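Local coordinates for protein chitinase (PDB 4TXG) that probably hydrolyses the glycosidic bonds of chitin, as a bacterial glycoside hydrolase of family 18, at residues Q130-P135 and L353-A358; S152-I157 and N634-P639; G253-T258 and F313-S318. All coordinates share one frame; numbering follows the deposited sequence.

From the N terminus, the loop 130-135 is met first; contact 1 returns to it only at 353-358, on an outer helix of the (beta/alpha)8 barrel. Before that loop is closed, the chain passes 152-157, which enters the first barrel strand and waits until 634-639 for its partner, so contacts 1 and 2 cross. Contact 3, between 253-258 and 313-318, is nested inside both. Read as successive closures of the chain, contact 1 fastens the N-terminal lead to the barrel's outside, contact 2 ties its beginning to its last helix, and contact 3 joins the loops at the C-terminal ends of two adjacent parallel barrel strands, where the active site of this family lies.

Contact 1: residues Q130-P135 and L353-A358; sequences QGVDVP and LDRAAA
Val132 and Val134 carry an irregular loop along the flank of helix 338-360, with Val134 CA coming to 5.1 Å from Ala358 CA. An inverse gamma turn centred on Asp133 separates the two valines and brings the carbonyl O of Asp133 against the Ala358 methyl. Val132 points its side chain at the helix and straddles two neighbours with its branches. CG1, anti to the backbone N (chi1 173°), rests 3.6 Å from Ala358 CB, while CG2 lies over one face of the Arg355 guanidinium, 3.9 Å from NH2. The arginine chain crosses the valine at about a right angle, and its NE forms a salt bridge with Asp351. Deeper in, Val134 CG2 packs on Asp354 CB at 3.7 Å; the carboxylate beyond is engaged by Arg350 and Thr129. Pro135 completes the row by laying CD against Ala357 CB at 3.6 Å, the small alanines letting the loop come close to the helix backbone. Such apolar docking of an N-terminal extension on the outer helical layer, here close to the Cys121-Cys137 disulfide, belongs to the periphery of a (beta/alpha)8 barrel.

Contact 2: residues S152-I157 and N634-P639; sequences SRRRII and NTFSQP
Arg153 and Phe636 meet where a (beta/alpha)8 barrel closes on itself, the chain entering the first strand, 155-161, beside the end of the last helix, 627-636. The backbone makes the first link: Arg153 N donates to Phe636 O at 2.8 Å, with a nearly straight N-H...O angle of 168°. The same arginine then folds its side chain back over the helix end. A bend at chi3 (57°) directs NE, and the guanidinium at the tip of the chain lies beside the turn that follows the helix. NH1 and NH2 together grip a single atom, Gln638 O, which sits close to the guanidinium plane 2.8 Å from NH1 and 3.1 Å from NH2. To NH2 the carbonyl points almost straight, whereas NH1 stands above the carbonyl plane. NH2 also makes a weak bond to Thr635 O, and Phe636 O hangs over one guanidinium face, so three carbonyls from the helix terminus and its turn surround one cationic group, an arrangement that probably also suits the negative end of the helix dipole.

Phe636 packs its ring where the chain enters the first barrel strand, against Arg154 and Ile156. Arg154 CG sits over the phenyl face in a CH-pi contact, 3.6 Å from the ring centroid, while the guanidinium plane of Arg154 stands at 88° to the ring. At the ring's edge, Ile156 CG1 approaches Phe636 CD2 to 4.1 Å. Ser152 OG, 3.7 Å from Phe636 CB, donates to Arg154 O at 2.7 Å in the carbonyl plane, on a lone pair. Asp593 of helix 582-594 forms salt bridges with both Arg153 and Arg154, and neighbouring Ala589 and Ile592 also touch Phe636.

Contact 3: residues G253-T258 and F313-S318; sequences GGWAET and FEYPTS. With CS (cesium ion), chain D.
Trp255 sets CG anti to its backbone N (chi1 -173°), and Glu314 sets CG anti to its carbonyl carbon (chi1 -54°); beyond CG the glutamate chain is extended, which carries its carboxylate to the edge of the indole. The two side chains cross at about a right angle: the indole turns its edge to Glu314, CE3 lying 3.5 Å from OE1, while Trp255 CZ3 touches Tyr315 CE2 at 3.7 Å. Thr258 joins the two segments. Its OG1 accepts the Glu314 N-H at 2.9 Å, with an N-H...O angle of 166°, and donates to Gly254 O at 2.6 Å. One hydroxyl therefore fixes the Glu314 backbone relative to its own loop, and the methyl CG2 leans on Phe313 CD1. The peptide between Glu314 and Tyr315 is cis, and Glu314 CB lies over the centre of the tyrosine ring.

These loops carry two family signatures. Gly253 and Gly254 end an SxGG motif, and Glu314 ends the DxxDxDxE motif that runs along strand 308-312, the position that holds the general acid in family 18 chitinases, and so probably the catalytic acid here. A cesium ion sits before the carboxylate, 3.2 Å from OE1 and 3.0 Å from OE2, with five waters and Met395 SD around it. One of those waters is also hydrogen-bonded to Tyr315 OH at 2.8 Å. The chemistry implies a glutamate whose backbone N-H is held by Thr258, with the indole edge of Trp255 beside OE1, and which presents both oxygens to a hydrated cleft that can take up a cation.

Contact 1: residues Q130-P135 and L353-A358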
ATOM      1  N   GLN A 130     -13.128 -20.112   9.533  1.00 26.69           N
ATOM      2  CA  GLN A 130     -14.390 -20.816   9.768  1.00 29.78           C
ATOM      3  C   GLN A 130     -14.572 -21.360  11.188  1.00 30.32           C
ATOM      4  O   GLN A 130     -13.732 -22.095  11.709  1.00 31.68           O
ATOM      5  CB  GLN A 130     -14.545 -21.973   8.771  1.00 37.84           C
ATOM      6  CG  GLN A 130     -15.815 -22.798   8.981  1.00 45.82           C
ATOM      7  CD  GLN A 130     -15.875 -24.046   8.110  1.00 53.64           C
ATOM      8  OE1 GLN A 130     -16.331 -23.999   6.966  1.00 58.42           O
ATOM      9  NE2 GLN A 130     -15.423 -25.171   8.653  1.00 51.63           N
ATOM     10  N   GLY A 131     -15.688 -20.986  11.806  1.00 33.43           N
ATOM     11  CA  GLY A 131     -16.071 -21.519  13.097  1.00 33.17           C
ATOM     12  C   GLY A 131     -15.486 -20.803  14.303  1.00 34.05           C
ATOM     13  O   GLY A 131     -16.020 -20.911  15.406  1.00 37.45           O
ATOM     14  N   VAL A 132     -14.379 -20.092  14.102  1.00 25.55           N
ATOM     15  CA  VAL A 132     -13.722 -19.381  15.197  1.00 20.27           C
ATOM     16  C   VAL A 132     -14.528 -18.142  15.562  1.00 19.53           C
ATOM     17  O   VAL A 132     -14.926 -17.371  14.685  1.00 20.60           O
ATOM     18  CB  VAL A 132     -12.272 -18.991  14.822  1.00 19.32           C
ATOM     19  CG1 VAL A 132     -11.638 -18.105  15.903  1.00 16.41           C
ATOM     20  CG2 VAL A 132     -11.431 -20.257  14.589  1.00 21.72           C
ATOM     21  N   ASP A 133     -14.781 -17.960  16.854  1.00 18.24           N
ATOM     22  CA  ASP A 133     -15.558 -16.817  17.321  1.00 18.99           C
ATOM     23  C   ASP A 133     -14.697 -15.561  17.348  1.00 15.96           C
ATOM     24  O   ASP A 133     -14.316 -15.074  18.407  1.00 16.52           O
ATOM     25  CB  ASP A 133     -16.148 -17.101  18.702  1.00 27.44           C
ATOM     26  CG  ASP A 133     -17.133 -16.042  19.142  1.00 36.10           C
ATOM     27  OD1 ASP A 133     -17.616 -15.275  18.275  1.00 34.18           O
ATOM     28  OD2 ASP A 133     -17.426 -15.978  20.357  1.00 41.43           O
ATOM     29  N   VAL A 134     -14.387 -15.050  16.163  1.00 14.99           N
ATOM     30  CA  VAL A 134     -13.539 -13.872  16.028  1.00 13.97           C
ATOM     31  C   VAL A 134     -14.290 -12.643  16.523  1.00 13.34           C
ATOM     32  O   VAL A 134     -15.388 -12.366  16.049  1.00 15.07           O
ATOM     33  CB  VAL A 134     -13.114 -13.686  14.571  1.00 13.08           C
ATOM     34  CG1 VAL A 134     -12.185 -12.492  14.418  1.00 12.01           C
ATOM     35  CG2 VAL A 134     -12.466 -14.966  14.054  1.00 16.67           C
ATOM     36  N   PRO A 135     -13.699 -11.903  17.476  1.00 14.38           N
ATOM     37  CA  PRO A 135     -14.396 -10.790  18.138  1.00 13.99           C
ATOM     38  C   PRO A 135     -14.447  -9.504  17.307  1.00 12.22           C
ATOM     39  O   PRO A 135     -13.916  -8.478  17.725  1.00 10.78           O
ATOM     40  CB  PRO A 135     -13.570 -10.578  19.415  1.00 17.92           C
ATOM     41  CG  PRO A 135     -12.187 -10.990  19.022  1.00 18.53           C
ATOM     42  CD  PRO A 135     -12.375 -12.162  18.075  1.00 15.25           C
ATOM     43  N   LEU A 353      -3.967 -15.220  13.903  1.00  9.73           N
ATOM     44  CA  LEU A 353      -4.451 -14.026  14.588  1.00  9.72           C
ATOM     45  C   LEU A 353      -5.939 -14.141  14.938  1.00 10.68           C
ATOM     46  O   LEU A 353      -6.359 -13.656  15.991  1.00 10.59           O
ATOM     47  CB  LEU A 353      -4.184 -12.778  13.756  1.00 11.21           C
ATOM     48  CG  LEU A 353      -2.737 -12.280  13.863  1.00 17.57           C
ATOM     49  CD1 LEU A 353      -2.612 -10.930  13.198  1.00 22.43           C
ATOM     50  CD2 LEU A 353      -2.298 -12.195  15.305  1.00 26.32           C
ATOM     51  N   ASP A 354      -6.734 -14.781  14.082  1.00  9.39           N
ATOM     52  CA  ASP A 354      -8.145 -15.011  14.410  1.00 11.50           C
ATOM     53  C   ASP A 354      -8.286 -15.895  15.648  1.00 10.00           C
ATOM     54  O   ASP A 354      -9.091 -15.612  16.524  1.00 11.26           O
ATOM     55  CB  ASP A 354      -8.903 -15.660  13.240  1.00  9.87           C
ATOM     56  CG  ASP A 354      -9.274 -14.662  12.143  1.00 15.54           C
ATOM     57  OD1 ASP A 354      -9.067 -13.449  12.326  1.00 14.45           O
ATOM     58  OD2 ASP A 354      -9.778 -15.107  11.090  1.00 16.10           O
ATOM     59  N   ARG A 355      -7.516 -16.979  15.711  1.00  9.52           N
ATOM     60  CA  ARG A 355      -7.572 -17.865  16.873  1.00  9.98           C
ATOM     61  C   ARG A 355      -7.097 -17.164  18.141  1.00 10.21           C
ATOM     62  O   ARG A 355      -7.705 -17.323  19.203  1.00 12.56           O
ATOM     63  CB  ARG A 355      -6.740 -19.120  16.634  1.00 10.03           C
ATOM     64  CG  ARG A 355      -7.293 -19.985  15.524  1.00 10.46           C
ATOM     65  CD  ARG A 355      -6.471 -21.242  15.311  1.00 11.24           C
ATOM     66  NE  ARG A 355      -6.792 -21.823  14.012  1.00 12.71           N
ATOM     67  CZ  ARG A 355      -7.817 -22.634  13.792  1.00 14.13           C
ATOM     68  NH1 ARG A 355      -8.038 -23.103  12.568  1.00 11.60           N
ATOM     69  NH2 ARG A 355      -8.617 -22.980  14.796  1.00 16.47           N
ATOM     70  N   ALA A 356      -6.018 -16.392  18.033  1.00 10.11           N
ATOM     71  CA  ALA A 356      -5.504 -15.632  19.175  1.00 10.23           C
ATOM     72  C   ALA A 356      -6.536 -14.605  19.659  1.00 11.59           C
ATOM     73  O   ALA A 356      -6.718 -14.414  20.863  1.00 12.55           O
ATOM     74  CB  ALA A 356      -4.191 -14.938  18.814  1.00 11.20           C
ATOM     75  N   ALA A 357      -7.208 -13.952  18.716  1.00 10.78           N
ATOM     76  CA  ALA A 357      -8.230 -12.960  19.045  1.00 11.12           C
ATOM     77  C   ALA A 357      -9.383 -13.602  19.816  1.00 13.52           C
ATOM     78  O   ALA A 357      -9.886 -13.041  20.786  1.00 11.72           O
ATOM     79  CB  ALA A 357      -8.747 -12.290  17.769  1.00  9.80           C
ATOM     80  N   ALA A 358      -9.794 -14.787  19.380  1.00 12.16           N
ATOM     81  CA  ALA A 358     -10.872 -15.497  20.046  1.00 14.64           C
ATOM     82  C   ALA A 358     -10.458 -15.885  21.462  1.00 15.57           C
ATOM     83  O   ALA A 358     -11.264 -15.822  22.394  1.00 17.97           O
ATOM     84  CB  ALA A 358     -11.274 -16.728  19.244  1.00 13.91           C
TER

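Contact 2: residues S152-I157 and N634-P639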
ATOM      1  N   SER A 152     -13.133  10.469  13.595  1.00 10.05           N
ATOM      2  CA  SER A 152     -12.831  10.602  12.178  1.00  8.69           C
ATOM      3  C   SER A 152     -13.702   9.697  11.304  1.00 10.59           C
ATOM      4  O   SER A 152     -14.023   8.574  11.679  1.00 11.22           O
ATOM      5  CB  SER A 152     -11.353  10.296  11.915  1.00  9.71           C
ATOM      6  OG  SER A 152     -11.050  10.537  10.538  1.00  8.62           O
ATOM      7  N   ARG A 153     -14.092  10.217  10.145  1.00  8.78           N
ATOM      8  CA  ARG A 153     -14.803   9.473   9.108  1.00  8.75           C
ATOM      9  C   ARG A 153     -13.870   8.571   8.290  1.00  9.56           C
ATOM     10  O   ARG A 153     -14.310   7.614   7.653  1.00  9.36           O
ATOM     11  CB  ARG A 153     -15.517  10.473   8.187  1.00  9.20           C
ATOM     12  CG  ARG A 153     -16.244   9.897   6.965  1.00  9.28           C
ATOM     13  CD  ARG A 153     -17.065  10.983   6.252  1.00 11.07           C
ATOM     14  NE  ARG A 153     -16.259  12.134   5.827  1.00 10.92           N
ATOM     15  CZ  ARG A 153     -16.155  13.279   6.496  1.00 13.89           C
ATOM     16  NH1 ARG A 153     -16.808  13.447   7.638  1.00 12.56           N
ATOM     17  NH2 ARG A 153     -15.396  14.262   6.022  1.00 10.43           N
ATOM     18  N   ARG A 154     -12.581   8.901   8.300  1.00  8.02           N
ATOM     19  CA  ARG A 154     -11.586   8.200   7.489  1.00  8.51           C
ATOM     20  C   ARG A 154     -10.426   7.724   8.335  1.00  9.54           C
ATOM     21  O   ARG A 154     -10.066   8.380   9.310  1.00  7.71           O
ATOM     22  CB  ARG A 154     -11.028   9.116   6.391  1.00  7.76           C
ATOM     23  CG  ARG A 154     -12.077   9.764   5.515  1.00  8.17           C
ATOM     24  CD  ARG A 154     -12.712   8.780   4.533  1.00  9.06           C
ATOM     25  NE  ARG A 154     -13.892   9.400   3.928  1.00  8.61           N
ATOM     26  CZ  ARG A 154     -14.982   8.739   3.562  1.00  8.76           C
ATOM     27  NH1 ARG A 154     -15.032   7.405   3.687  1.00 10.17           N
ATOM     28  NH2 ARG A 154     -16.015   9.410   3.073  1.00  9.26           N
ATOM     29  N   ARG A 155      -9.803   6.616   7.945  1.00  7.94           N
ATOM     30  CA  ARG A 155      -8.548   6.252   8.585  1.00  6.75           C
ATOM     31  C   ARG A 155      -7.512   7.326   8.279  1.00  7.24           C
ATOM     32  O   ARG A 155      -7.496   7.893   7.190  1.00  6.90           O
ATOM     33  CB  ARG A 155      -8.053   4.893   8.115  1.00  6.91           C
ATOM     34  CG  ARG A 155      -9.010   3.760   8.417  1.00  7.03           C
ATOM     35  CD  ARG A 155      -8.339   2.410   8.220  1.00  6.95           C
ATOM     36  NE  ARG A 155      -9.316   1.334   8.328  1.00  6.80           N
ATOM     37  CZ  ARG A 155     -10.043   0.904   7.306  1.00  8.90           C
ATOM     38  NH1 ARG A 155      -9.874   1.458   6.108  1.00  6.54           N
ATOM     39  NH2 ARG A 155     -10.928  -0.079   7.481  1.00  6.68           N
ATOM     40  N   ILE A 156      -6.675   7.607   9.270  1.00  7.44           N
ATOM     41  CA  ILE A 156      -5.550   8.513   9.134  1.00  6.78           C
ATOM     42  C   ILE A 156      -4.383   7.764   9.751  1.00  6.98           C
ATOM     43  O   ILE A 156      -4.253   7.674  10.975  1.00  8.60           O
ATOM     44  CB  ILE A 156      -5.795   9.866   9.832  1.00  9.15           C
ATOM     45  CG1 ILE A 156      -7.021  10.553   9.230  1.00  7.40           C
ATOM     46  CG2 ILE A 156      -4.554  10.761   9.726  1.00  8.86           C
ATOM     47  CD1 ILE A 156      -7.446  11.820   9.985  1.00  9.45           C
ATOM     48  N   ILE A 157      -3.579   7.169   8.883  1.00  7.62           N
ATOM     49  CA  ILE A 157      -2.572   6.201   9.302  1.00  7.48           C
ATOM     50  C   ILE A 157      -1.178   6.765   9.113  1.00  6.29           C
ATOM     51  O   ILE A 157      -0.757   7.019   7.992  1.00  9.25           O
ATOM     52  CB  ILE A 157      -2.701   4.903   8.495  1.00  8.95           C
ATOM     53  CG1 ILE A 157      -4.121   4.343   8.617  1.00  8.67           C
ATOM     54  CG2 ILE A 157      -1.673   3.873   8.934  1.00  9.69           C
ATOM     55  CD1 ILE A 157      -4.604   3.679   7.327  1.00 17.21           C
ATOM     56  N   ASN A 634      -8.867  17.656  10.202  1.00  9.62           N
ATOM     57  CA  ASN A 634      -9.921  18.669  10.227  1.00 10.89           C
ATOM     58  C   ASN A 634     -10.936  18.442   9.108  1.00 10.92           C
ATOM     59  O   ASN A 634     -12.123  18.706   9.267  1.00 14.71           O
ATOM     60  CB  ASN A 634      -9.320  20.073  10.120  1.00 13.23           C
ATOM     61  CG  ASN A 634      -8.625  20.506  11.403  1.00 21.32           C
ATOM     62  OD1 ASN A 634      -9.019  20.100  12.502  1.00 20.55           O
ATOM     63  ND2 ASN A 634      -7.588  21.329  11.271  1.00 25.64           N
ATOM     64  N   THR A 635     -10.454  17.940   7.980  1.00  9.53           N
ATOM     65  CA  THR A 635     -11.322  17.621   6.858  1.00 11.22           C
ATOM     66  C   THR A 635     -12.190  16.398   7.160  1.00 10.87           C
ATOM     67  O   THR A 635     -13.392  16.405   6.905  1.00 11.69           O
ATOM     68  CB  THR A 635     -10.497  17.370   5.591  1.00 12.59           C
ATOM     69  OG1 THR A 635      -9.698  18.529   5.313  1.00 12.08           O
ATOM     70  CG2 THR A 635     -11.402  17.072   4.402  1.00 12.92           C
ATOM     71  N   PHE A 636     -11.585  15.357   7.728  1.00  9.51           N
ATOM     72  CA  PHE A 636     -12.280  14.077   7.891  1.00  8.19           C
ATOM     73  C   PHE A 636     -13.073  13.916   9.203  1.00  9.38           C
ATOM     74  O   PHE A 636     -13.773  12.914   9.373  1.00 10.07           O
ATOM     75  CB  PHE A 636     -11.266  12.929   7.775  1.00  8.04           C
ATOM     76  CG  PHE A 636     -10.613  12.818   6.417  1.00  7.76           C
ATOM     77  CD1 PHE A 636     -11.263  13.270   5.272  1.00  8.80           C
ATOM     78  CD2 PHE A 636      -9.356  12.225   6.290  1.00  9.57           C
ATOM     79  CE1 PHE A 636     -10.669  13.152   4.022  1.00  8.99           C
ATOM     80  CE2 PHE A 636      -8.748  12.105   5.049  1.00  8.31           C
ATOM     81  CZ  PHE A 636      -9.409  12.569   3.902  1.00  7.60           C
ATOM     82  N   SER A 637     -12.975  14.876  10.126  1.00  9.71           N
ATOM     83  CA  SER A 637     -13.713  14.798  11.395  1.00 10.14           C
ATOM     84  C   SER A 637     -14.890  15.782  11.447  1.00 10.73           C
ATOM     85  O   SER A 637     -15.587  15.908  12.472  1.00 17.12           O
ATOM     86  CB  SER A 637     -12.778  15.053  12.581  1.00 11.55           C
ATOM     87  OG  SER A 637     -12.266  16.377  12.537  1.00 12.49           O
ATOM     88  N   GLN A 638     -15.096  16.479  10.335  1.00 14.77           N
ATOM     89  CA  GLN A 638     -16.219  17.400  10.166  1.00 17.82           C
ATOM     90  C   GLN A 638     -17.004  16.976   8.922  1.00 13.57           C
ATOM     91  O   GLN A 638     -16.491  16.215   8.118  1.00 12.07           O
ATOM     92  CB  GLN A 638     -15.715  18.842  10.041  1.00 23.66           C
ATOM     93  CG  GLN A 638     -14.997  19.360  11.292  1.00 28.54           C
ATOM     94  CD  GLN A 638     -15.905  19.425  12.522  1.00 38.31           C
ATOM     95  OE1 GLN A 638     -17.126  19.543  12.408  1.00 38.24           O
ATOM     96  NE2 GLN A 638     -15.304  19.344  13.705  1.00 41.60           N
ATOM     97  N   PRO A 639     -18.256  17.443   8.772  1.00 14.33           N
ATOM     98  CA  PRO A 639     -19.027  17.018   7.594  1.00 13.41           C
ATOM     99  C   PRO A 639     -18.302  17.286   6.271  1.00 14.85           C
ATOM    100  O   PRO A 639     -17.569  18.275   6.165  1.00 15.44           O
ATOM    101  CB  PRO A 639     -20.298  17.858   7.698  1.00 16.98           C
ATOM    102  CG  PRO A 639     -20.473  18.051   9.177  1.00 17.87           C
ATOM    103  CD  PRO A 639     -19.074  18.225   9.715  1.00 16.19           C
TER

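Contact 3: residues G253-T258 and F313-S318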
ATOM      1  N   GLY A 253       9.241  -5.469   7.367  1.00  8.42           N
ATOM      2  CA  GLY A 253       9.835  -5.438   6.038  1.00  7.46           C
ATOM      3  C   GLY A 253      10.317  -4.062   5.606  1.00  8.64           C
ATOM      4  O   GLY A 253      11.235  -3.491   6.201  1.00 11.94           O
ATOM      5  N   GLY A 254       9.696  -3.527   4.562  1.00  7.30           N
ATOM      6  CA  GLY A 254      10.166  -2.297   3.953  1.00  9.02           C
ATOM      7  C   GLY A 254      11.202  -2.598   2.890  1.00 10.23           C
ATOM      8  O   GLY A 254      11.554  -3.754   2.676  1.00 11.26           O
ATOM      9  N   TRP A 255      11.715  -1.557   2.240  1.00 10.38           N
ATOM     10  CA  TRP A 255      12.620  -1.740   1.108  1.00 13.37           C
ATOM     11  C   TRP A 255      13.937  -2.394   1.532  1.00 11.43           C
ATOM     12  O   TRP A 255      14.417  -3.315   0.873  1.00 12.70           O
ATOM     13  CB  TRP A 255      12.885  -0.397   0.419  1.00 14.08           C
ATOM     14  CG  TRP A 255      13.688  -0.480  -0.876  1.00 14.66           C
ATOM     15  CD1 TRP A 255      14.905   0.098  -1.120  1.00 16.50           C
ATOM     16  CD2 TRP A 255      13.322  -1.161  -2.088  1.00 17.99           C
ATOM     17  NE1 TRP A 255      15.317  -0.184  -2.398  1.00 15.74           N
ATOM     18  CE2 TRP A 255      14.368  -0.953  -3.015  1.00 19.18           C
ATOM     19  CE3 TRP A 255      12.221  -1.931  -2.476  1.00 22.19           C
ATOM     20  CZ2 TRP A 255      14.336  -1.478  -4.309  1.00 18.00           C
ATOM     21  CZ3 TRP A 255      12.193  -2.458  -3.764  1.00 25.08           C
ATOM     22  CH2 TRP A 255      13.249  -2.231  -4.661  1.00 22.28           C
ATOM     23  N   ALA A 256      14.502  -1.934   2.643  1.00 11.10           N
ATOM     24  CA  ALA A 256      15.816  -2.402   3.087  1.00 10.97           C
ATOM     25  C   ALA A 256      15.771  -3.746   3.811  1.00 11.90           C
ATOM     26  O   ALA A 256      16.732  -4.524   3.745  1.00 13.23           O
ATOM     27  CB  ALA A 256      16.471  -1.352   3.999  1.00 12.60           C
ATOM     28  N   GLU A 257      14.681  -4.025   4.518  1.00 10.07           N
ATOM     29  CA  GLU A 257      14.661  -5.230   5.353  1.00 11.43           C
ATOM     30  C   GLU A 257      13.561  -6.229   4.984  1.00 10.91           C
ATOM     31  O   GLU A 257      13.164  -7.064   5.796  1.00 13.49           O
ATOM     32  CB  GLU A 257      14.546  -4.842   6.826  1.00  9.13           C
ATOM     33  CG  GLU A 257      15.783  -4.086   7.330  1.00 13.29           C
ATOM     34  CD  GLU A 257      15.815  -3.931   8.848  1.00 25.20           C
ATOM     35  OE1 GLU A 257      15.030  -3.119   9.383  1.00 27.67           O
ATOM     36  OE2 GLU A 257      16.631  -4.616   9.505  1.00 28.13           O
ATOM     37  N   THR A 258      13.091  -6.168   3.749  1.00  9.81           N
ATOM     38  CA  THR A 258      12.252  -7.249   3.236  1.00  6.37           C
ATOM     39  C   THR A 258      13.075  -8.532   3.083  1.00 10.58           C
ATOM     40  O   THR A 258      12.591  -9.625   3.381  1.00 10.65           O
ATOM     41  CB  THR A 258      11.605  -6.872   1.884  1.00  8.09           C
ATOM     42  OG1 THR A 258      10.441  -6.072   2.133  1.00  8.93           O
ATOM     43  CG2 THR A 258      11.194  -8.115   1.104  1.00  8.59           C
ATOM     44  N   PHE A 313       5.979  -6.430   2.606  1.00  7.87           N
ATOM     45  CA  PHE A 313       6.807  -7.329   1.804  1.00  8.72           C
ATOM     46  C   PHE A 313       7.031  -6.685   0.434  1.00  7.70           C
ATOM     47  O   PHE A 313       6.101  -6.601  -0.372  1.00  6.80           O
ATOM     48  CB  PHE A 313       6.078  -8.689   1.733  1.00  9.23           C
ATOM     49  CG  PHE A 313       6.791  -9.807   0.988  1.00  6.80           C
ATOM     50  CD1 PHE A 313       7.903  -9.597   0.174  1.00  8.39           C
ATOM     51  CD2 PHE A 313       6.290 -11.100   1.095  1.00  7.02           C
ATOM     52  CE1 PHE A 313       8.503 -10.660  -0.511  1.00  7.62           C
ATOM     53  CE2 PHE A 313       6.891 -12.172   0.430  1.00  6.41           C
ATOM     54  CZ  PHE A 313       7.994 -11.947  -0.382  1.00  6.29           C
ATOM     55  N   GLU A 314       8.252  -6.206   0.180  1.00  5.91           N
ATOM     56  CA  GLU A 314       8.551  -5.524  -1.078  1.00  7.05           C
ATOM     57  C   GLU A 314       9.555  -6.324  -1.920  1.00 10.91           C
ATOM     58  O   GLU A 314      10.762  -6.124  -1.767  1.00  9.56           O
ATOM     59  CB  GLU A 314       9.096  -4.104  -0.806  1.00  6.49           C
ATOM     60  CG  GLU A 314       8.156  -3.253   0.090  1.00  9.90           C
ATOM     61  CD  GLU A 314       8.563  -1.781   0.254  1.00 15.29           C
ATOM     62  OE1 GLU A 314       9.534  -1.315  -0.376  1.00 14.86           O
ATOM     63  OE2 GLU A 314       7.890  -1.074   1.032  1.00 14.79           O
ATOM     64  N   TYR A 315       9.096  -7.207  -2.817  1.00  9.42           N
ATOM     65  CA  TYR A 315       7.683  -7.443  -3.166  1.00  7.93           C
ATOM     66  C   TYR A 315       7.488  -8.896  -3.552  1.00  7.83           C
ATOM     67  O   TYR A 315       8.395  -9.492  -4.132  1.00  9.18           O
ATOM     68  CB  TYR A 315       7.243  -6.602  -4.368  1.00  8.08           C
ATOM     69  CG  TYR A 315       7.336  -5.129  -4.151  1.00  8.36           C
ATOM     70  CD1 TYR A 315       6.306  -4.444  -3.534  1.00  8.59           C
ATOM     71  CD2 TYR A 315       8.465  -4.426  -4.551  1.00  9.55           C
ATOM     72  CE1 TYR A 315       6.388  -3.091  -3.329  1.00 10.10           C
ATOM     73  CE2 TYR A 315       8.561  -3.076  -4.338  1.00 13.10           C
ATOM     74  CZ  TYR A 315       7.519  -2.414  -3.728  1.00 13.65           C
ATOM     75  OH  TYR A 315       7.610  -1.059  -3.524  1.00 17.47           O
ATOM     76  N   PRO A 316       6.292  -9.447  -3.296  1.00  7.16           N
ATOM     77  CA  PRO A 316       5.993 -10.817  -3.719  1.00  6.83           C
ATOM     78  C   PRO A 316       5.520 -10.856  -5.172  1.00  9.73           C
ATOM     79  O   PRO A 316       4.397 -11.282  -5.461  1.00 10.15           O
ATOM     80  CB  PRO A 316       4.874 -11.236  -2.761  1.00  7.32           C
ATOM     81  CG  PRO A 316       4.105  -9.943  -2.548  1.00  6.32           C
ATOM     82  CD  PRO A 316       5.180  -8.856  -2.521  1.00  8.64           C
ATOM     83  N   THR A 317       6.367 -10.398  -6.085  1.00  6.27           N
ATOM     84  CA  THR A 317       5.962 -10.336  -7.476  1.00  6.17           C
ATOM     85  C   THR A 317       6.846 -11.218  -8.348  1.00  8.39           C
ATOM     86  O   THR A 317       8.027 -11.428  -8.050  1.00  7.82           O
ATOM     87  CB  THR A 317       5.992  -8.885  -8.001  1.00  8.53           C
ATOM     88  OG1 THR A 317       5.516  -8.841  -9.350  1.00  7.56           O
ATOM     89  CG2 THR A 317       7.400  -8.299  -7.936  1.00  9.34           C
ATOM     90  N   SER A 318       6.270 -11.731  -9.432  1.00  6.37           N
ATOM     91  CA  SER A 318       7.011 -12.582 -10.350  1.00  6.69           C
ATOM     92  C   SER A 318       7.763 -11.796 -11.444  1.00  6.76           C
ATOM     93  O   SER A 318       8.354 -12.413 -12.328  1.00  8.36           O
ATOM     94  CB  SER A 318       6.067 -13.593 -11.007  1.00  6.98           C
ATOM     95  OG  SER A 318       5.161 -12.943 -11.893  1.00  7.99           O
TER
HETATM   96 CS    CS D 803       8.166   1.628  -0.363  1.00 55.60          CS
HETATM   97  O   HOH W   1       9.759   0.538  -2.797  1.00 29.07           O
HETATM   98  O   HOH W   2      11.146   3.048   0.459  1.00 33.82           O
HETATM   99  O   HOH W   3       6.917   3.282   2.380  1.00 27.16           O
HETATM  100  O   HOH W   4       7.720   1.139   2.875  1.00 18.72           O
HETATM  101  O   HOH W   5       8.464   3.748  -2.008  1.00 42.96           O